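Long-range contact in intimin (Escherichia coli O127:H6 str. E2348/69, PDB 6TQD), which is a bacterial surface adhesin whose passenger, built partly of Ig-like domains, probably mediates attachment of the bacterium to host cells: residues I5-R19 with N89-N103. Sequence-based numbering, arbitrary orientation.
Sequences ILSLNIPHDINGTER and NSSNNVLLTITVLSN. With NA (sodium ion), chain I.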
loop_
_atom_site.group_PDB
_atom_site.type_symbol
_atom_site.label_atom_id
_atom_site.label_comp_id
_atom_site.label_asym_id
_atom_site.label_seq_id
_atom_site.Cartn_x
_atom_site.Cartn_y
_atom_site.Cartn_z
ATOM N N ILE A 5 -26.789 14.486 -22.262
ATOM C CA ILE A 5 -26.323 13.910 -23.519
ATOM C C ILE A 5 -25.283 12.820 -23.283
ATOM O O ILE A 5 -25.340 11.754 -23.904
ATOM C CB ILE A 5 -25.815 15.008 -24.477
ATOM C CG1 ILE A 5 -27.000 15.824 -25.007
ATOM C CG2 ILE A 5 -25.009 14.394 -25.625
ATOM C CD1 ILE A 5 -26.612 17.013 -25.858
ATOM N N LEU A 6 -24.329 13.037 -22.370
ATOM C CA LEU A 6 -23.241 12.074 -22.198
ATOM C C LEU A 6 -22.620 12.255 -20.826
ATOM O O LEU A 6 -22.172 13.359 -20.500
ATOM C CB LEU A 6 -22.182 12.294 -23.280
ATOM C CG LEU A 6 -20.990 11.349 -23.262
ATOM C CD1 LEU A 6 -21.457 9.908 -23.331
ATOM C CD2 LEU A 6 -20.043 11.686 -24.406
ATOM N N SER A 7 -22.587 11.187 -20.038
ATOM C CA SER A 7 -21.948 11.219 -18.727
ATOM C C SER A 7 -21.102 9.968 -18.529
ATOM O O SER A 7 -21.391 8.897 -19.080
ATOM C CB SER A 7 -22.973 11.317 -17.588
ATOM O OG SER A 7 -23.731 10.130 -17.463
ATOM N N LEU A 8 -20.023 10.127 -17.761
ATOM C CA LEU A 8 -19.141 9.042 -17.346
ATOM C C LEU A 8 -18.917 9.148 -15.844
ATOM O O LEU A 8 -18.576 10.221 -15.335
ATOM C CB LEU A 8 -17.800 9.166 -18.065
ATOM C CG LEU A 8 -16.694 8.200 -17.637
ATOM C CD1 LEU A 8 -17.067 6.754 -17.928
ATOM C CD2 LEU A 8 -15.378 8.568 -18.337
ATOM N N ASN A 9 -19.112 8.045 -15.134
ATOM C CA ASN A 9 -18.796 7.958 -13.717
ATOM C C ASN A 9 -17.957 6.715 -13.474
ATOM O O ASN A 9 -18.157 5.686 -14.123
ATOM C CB ASN A 9 -20.063 7.915 -12.852
ATOM C CG ASN A 9 -20.785 9.274 -12.793
ATOM O OD1 ASN A 9 -21.482 9.666 -13.732
ATOM N ND2 ASN A 9 -20.626 9.992 -11.681
ATOM N N ILE A 10 -17.006 6.838 -12.553
ATOM C CA ILE A 10 -16.136 5.742 -12.145
ATOM C C ILE A 10 -16.358 5.518 -10.661
ATOM O O ILE A 10 -15.792 6.219 -9.828
ATOM C CB ILE A 10 -14.660 6.048 -12.471
ATOM C CG1 ILE A 10 -14.529 6.388 -13.964
ATOM C CG2 ILE A 10 -13.777 4.857 -12.073
ATOM C CD1 ILE A 10 -13.111 6.628 -14.444
ATOM N N PRO A 11 -17.229 4.567 -10.295
ATOM C CA PRO A 11 -17.696 4.488 -8.903
ATOM C C PRO A 11 -16.644 4.020 -7.924
ATOM O O PRO A 11 -16.774 4.308 -6.731
ATOM C CB PRO A 11 -18.849 3.478 -8.970
ATOM C CG PRO A 11 -18.559 2.662 -10.183
ATOM C CD PRO A 11 -17.923 3.598 -11.163
ATOM N N HIS A 12 -15.640 3.282 -8.373
ATOM C CA HIS A 12 -14.700 2.656 -7.462
ATOM C C HIS A 12 -13.274 2.923 -7.910
ATOM O O HIS A 12 -12.937 2.719 -9.077
ATOM C CB HIS A 12 -14.927 1.137 -7.432
ATOM C CG HIS A 12 -16.326 0.742 -7.072
ATOM N ND1 HIS A 12 -16.865 0.967 -5.826
ATOM C CD2 HIS A 12 -17.301 0.151 -7.803
ATOM C CE1 HIS A 12 -18.109 0.524 -5.799
ATOM N NE2 HIS A 12 -18.400 0.027 -6.987
ATOM N N ASP A 13 -12.431 3.344 -6.969
ATOM C CA ASP A 13 -11.000 3.380 -7.214
ATOM C C ASP A 13 -10.443 1.966 -7.091
ATOM O O ASP A 13 -11.113 1.047 -6.617
ATOM C CB ASP A 13 -10.302 4.329 -6.245
ATOM C CG ASP A 13 -10.642 5.789 -6.516
ATOM O OD1 ASP A 13 -10.751 6.175 -7.706
ATOM O OD2 ASP A 13 -10.798 6.546 -5.537
ATOM N N ILE A 14 -9.212 1.790 -7.538
ATOM C CA ILE A 14 -8.585 0.478 -7.602
ATOM C C ILE A 14 -7.470 0.406 -6.576
ATOM O O ILE A 14 -6.658 1.335 -6.456
ATOM C CB ILE A 14 -8.072 0.163 -9.017
ATOM C CG1 ILE A 14 -9.277 -0.059 -9.942
ATOM C CG2 ILE A 14 -7.162 -1.038 -9.011
ATOM C CD1 ILE A 14 -8.947 -0.059 -11.396
ATOM N N ASN A 15 -7.480 -0.672 -5.794
ATOM C CA ASN A 15 -6.403 -1.027 -4.868
ATOM C C ASN A 15 -6.037 -2.469 -5.161
ATOM O O ASN A 15 -6.909 -3.348 -5.119
ATOM C CB ASN A 15 -6.889 -0.903 -3.434
ATOM C CG ASN A 15 -7.405 0.485 -3.113
ATOM O OD1 ASN A 15 -6.650 1.457 -3.097
ATOM N ND2 ASN A 15 -8.698 0.580 -2.841
ATOM N N GLY A 16 -4.776 -2.716 -5.504
ATOM C CA GLY A 16 -4.376 -4.051 -5.896
ATOM C C GLY A 16 -2.917 -4.347 -5.655
ATOM O O GLY A 16 -2.103 -3.459 -5.426
ATOM N N THR A 17 -2.594 -5.632 -5.761
ATOM C CA THR A 17 -1.230 -6.076 -5.580
ATOM C C THR A 17 -0.406 -5.688 -6.803
ATOM O O THR A 17 -0.888 -5.704 -7.941
ATOM C CB THR A 17 -1.210 -7.602 -5.452
ATOM O OG1 THR A 17 -1.961 -7.997 -4.296
ATOM C CG2 THR A 17 0.236 -8.109 -5.263
ATOM N N GLU A 18 0.856 -5.350 -6.557
ATOM C CA GLU A 18 1.786 -5.014 -7.628
ATOM C C GLU A 18 1.769 -6.094 -8.700
ATOM O O GLU A 18 1.712 -7.287 -8.399
ATOM C CB GLU A 18 3.194 -4.879 -7.028
ATOM C CG GLU A 18 3.695 -6.131 -6.298
ATOM C CD GLU A 18 5.099 -5.968 -5.745
ATOM O OE1 GLU A 18 5.329 -6.356 -4.567
ATOM O OE2 GLU A 18 5.973 -5.444 -6.474
ATOM N N ARG A 19 1.800 -5.656 -9.957
ATOM C CA ARG A 19 1.839 -6.504 -11.145
ATOM C C ARG A 19 0.535 -7.254 -11.407
ATOM O O ARG A 19 0.493 -8.111 -12.301
ATOM C CB ARG A 19 3.023 -7.482 -11.117
ATOM C CG ARG A 19 4.387 -6.808 -11.029
ATOM C CD ARG A 19 5.521 -7.826 -11.144
ATOM N NE ARG A 19 6.846 -7.224 -10.988
ATOM C CZ ARG A 19 7.474 -7.067 -9.825
ATOM N NH1 ARG A 19 6.903 -7.452 -8.689
ATOM N NH2 ARG A 19 8.681 -6.515 -9.796
ATOM N N ASN A 89 -19.249 14.215 -29.147
ATOM C CA ASN A 89 -19.296 14.840 -27.833
ATOM C C ASN A 89 -18.487 13.996 -26.863
ATOM O O ASN A 89 -18.313 12.795 -27.050
ATOM C CB ASN A 89 -20.722 14.874 -27.289
ATOM C CG ASN A 89 -21.651 15.704 -28.144
ATOM O OD1 ASN A 89 -21.430 16.903 -28.389
ATOM N ND2 ASN A 89 -22.711 15.065 -28.610
ATOM N N SER A 90 -17.984 14.641 -25.820
ATOM C CA SER A 90 -17.274 13.922 -24.778
ATOM C C SER A 90 -17.924 14.168 -23.424
ATOM O O SER A 90 -18.767 15.054 -23.250
ATOM C CB SER A 90 -15.793 14.273 -24.778
ATOM O OG SER A 90 -15.589 15.628 -24.491
ATOM N N SER A 91 -17.538 13.329 -22.464
ATOM C CA SER A 91 -17.912 13.460 -21.068
ATOM C C SER A 91 -16.902 14.337 -20.333
ATOM O O SER A 91 -15.958 14.867 -20.913
ATOM C CB SER A 91 -17.931 12.081 -20.409
ATOM O OG SER A 91 -16.612 11.551 -20.323
ATOM N N ASN A 92 -17.088 14.469 -19.021
ATOM C CA ASN A 92 -16.006 14.977 -18.196
ATOM C C ASN A 92 -14.804 14.037 -18.306
ATOM O O ASN A 92 -14.927 12.854 -18.646
ATOM C CB ASN A 92 -16.439 14.981 -16.730
ATOM C CG ASN A 92 -17.498 16.014 -16.414
ATOM O OD1 ASN A 92 -17.544 17.083 -17.015
ATOM N ND2 ASN A 92 -18.359 15.699 -15.453
ATOM N N ASN A 93 -13.620 14.574 -17.992
ATOM C CA ASN A 93 -12.406 13.770 -17.856
ATOM C C ASN A 93 -12.372 13.323 -16.399
ATOM O O ASN A 93 -12.177 14.143 -15.500
ATOM C CB ASN A 93 -11.191 14.610 -18.245
ATOM C CG ASN A 93 -10.019 13.770 -18.710
ATOM O OD1 ASN A 93 -10.161 12.579 -19.028
ATOM N ND2 ASN A 93 -8.858 14.405 -18.811
ATOM N N VAL A 94 -12.586 12.038 -16.168
ATOM C CA VAL A 94 -12.903 11.526 -14.842
ATOM C C VAL A 94 -11.691 10.838 -14.238
ATOM O O VAL A 94 -11.040 10.001 -14.878
ATOM C CB VAL A 94 -14.105 10.560 -14.916
ATOM C CG1 VAL A 94 -14.476 10.046 -13.552
ATOM C CG2 VAL A 94 -15.302 11.256 -15.558
ATOM N N LEU A 95 -11.438 11.138 -12.969
ATOM C CA LEU A 95 -10.278 10.635 -12.261
ATOM C C LEU A 95 -10.528 9.227 -11.749
ATOM O O LEU A 95 -11.592 8.910 -11.208
ATOM C CB LEU A 95 -10.001 11.557 -11.072
ATOM C CG LEU A 95 -8.923 11.126 -10.083
ATOM C CD1 LEU A 95 -7.571 11.083 -10.761
ATOM C CD2 LEU A 95 -8.920 12.077 -8.902
ATOM N N LEU A 96 -9.533 8.375 -11.951
ATOM C CA LEU A 96 -9.439 7.064 -11.328
ATOM C C LEU A 96 -8.110 7.024 -10.587
ATOM O O LEU A 96 -7.072 7.352 -11.168
ATOM C CB LEU A 96 -9.468 5.964 -12.383
ATOM C CG LEU A 96 -9.124 4.532 -11.973
ATOM C CD1 LEU A 96 -10.130 3.978 -10.973
ATOM C CD2 LEU A 96 -9.025 3.613 -13.179
ATOM N N THR A 97 -8.145 6.627 -9.319
ATOM C CA THR A 97 -6.952 6.512 -8.494
ATOM C C THR A 97 -6.625 5.037 -8.308
ATOM O O THR A 97 -7.498 4.242 -7.930
ATOM C CB THR A 97 -7.151 7.211 -7.149
ATOM O OG1 THR A 97 -7.487 8.593 -7.373
ATOM C CG2 THR A 97 -5.883 7.131 -6.296
ATOM N N ILE A 98 -5.384 4.678 -8.603
ATOM C CA ILE A 98 -4.903 3.304 -8.522
ATOM C C ILE A 98 -3.796 3.271 -7.477
ATOM O O ILE A 98 -2.792 3.984 -7.600
ATOM C CB ILE A 98 -4.397 2.817 -9.888
ATOM C CG1 ILE A 98 -5.552 2.845 -10.905
ATOM C CG2 ILE A 98 -3.763 1.427 -9.790
ATOM C CD1 ILE A 98 -5.117 2.738 -12.346
ATOM N N THR A 99 -3.982 2.453 -6.449
ATOM C CA THR A 99 -3.006 2.303 -5.378
ATOM C C THR A 99 -2.444 0.892 -5.427
ATOM O O THR A 99 -3.201 -0.080 -5.509
ATOM C CB THR A 99 -3.652 2.568 -4.024
ATOM O OG1 THR A 99 -4.206 3.895 -4.023
ATOM C CG2 THR A 99 -2.625 2.464 -2.908
ATOM N N VAL A 100 -1.125 0.786 -5.350
ATOM C CA VAL A 100 -0.401 -0.466 -5.512
ATOM C C VAL A 100 0.110 -0.884 -4.142
ATOM O O VAL A 100 0.807 -0.112 -3.463
ATOM C CB VAL A 100 0.764 -0.304 -6.504
ATOM C CG1 VAL A 100 1.581 -1.578 -6.583
ATOM C CG2 VAL A 100 0.225 0.064 -7.867
ATOM N N LEU A 101 -0.239 -2.095 -3.742
ATOM C CA LEU A 101 0.268 -2.725 -2.533
ATOM C C LEU A 101 1.334 -3.749 -2.896
ATOM O O LEU A 101 1.357 -4.293 -3.999
ATOM C CB LEU A 101 -0.864 -3.402 -1.769
ATOM C CG LEU A 101 -1.925 -2.499 -1.132
ATOM C CD1 LEU A 101 -2.905 -1.951 -2.162
ATOM C CD2 LEU A 101 -2.674 -3.243 -0.045
ATOM N N SER A 102 2.234 -4.001 -1.952
ATOM C CA SER A 102 3.297 -4.964 -2.195
ATOM C C SER A 102 2.774 -6.390 -2.042
ATOM O O SER A 102 1.708 -6.632 -1.471
ATOM C CB SER A 102 4.447 -4.701 -1.224
ATOM O OG SER A 102 4.123 -5.214 0.055
ATOM N N ASN A 103 3.552 -7.342 -2.568
ATOM C CA ASN A 103 3.156 -8.745 -2.525
ATOM C C ASN A 103 2.753 -9.191 -1.122
ATOM O O ASN A 103 1.839 -10.007 -0.960
ATOM C CB ASN A 103 4.308 -9.621 -3.027
ATOM C CG ASN A 103 4.436 -9.614 -4.527
ATOM O OD1 ASN A 103 3.438 -9.657 -5.245
ATOM N ND2 ASN A 103 5.670 -9.569 -5.014
HETATM NA NA NA I . -14.685 7.690 -8.268
HETATM O O HOH W 1 -21.077 15.636 -21.525
HETATM O O HOH W 2 -18.706 12.943 -15.061
HETATM O O HOH W 3 -14.672 6.321 -6.266
HETATM O O HOH W 4 -12.809 7.077 -9.314
HETATM O O HOH W 5 -10.297 8.767 -7.598
HETATM O O HOH W 6 -6.793 3.827 -4.967
HETATM O O HOH W 7 4.998 -9.363 -8.283
HETATM O O HOH W 8 -14.174 9.381 -10.190
HETATM O O HOH W 9 -13.587 8.915 -6.172
#
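Asp13 OD1 is gripped by three donors: the backbone N of Thr97, 3.1 Å away and well above the carboxylate plane (59°), and two waters. One of these waters also donates to Leu95 O and coordinates a sodium ion, to which Ile10 O is a direct ligand at 2.4 Å; the other reaches Thr97 OG1, itself bonded to Lys78. A chi1 of -69° sets Asp13 CG beside its own backbone N, and OD1 takes the Thr97 N-H just ahead of the first backbone pair, apparently in place of a main-chain acceptor. From Ile14 N to Thr97 O (3.0 Å) onward, strand 14-17 runs parallel to strand 90-101, the backbone-to-backbone bonds ending with Glu18 N on Leu101 O. The topology is that of the split first strand of an Ig-like β-sandwich: strand 6-9 pairs with strand 21-30 in one sheet, then the chain crosses at the sodium site and strand 14-17 borders the other. Up to the switch the direct contacts are mainly apolar, made by side chains. Val94 lodges against Leu8 and Ile10, its CG1 3.7 Å from Ile10 CG1 and its CG2 3.9 Å from Leu8 CD2. Leu96 CD1 lies 3.9 Å from Ile10 CG2, the two side chains crossing nearly at right angles. Nearer the start of the segments, one water links Leu6 O to Ser90 O and another joins Leu8 O to Asn92 ND2. At the far end Glu18 OE1 accepts Asn103 N (2.9 Å) through its anti lone pair, while OE2 accepts a hydrogen bond from Tyr69 N.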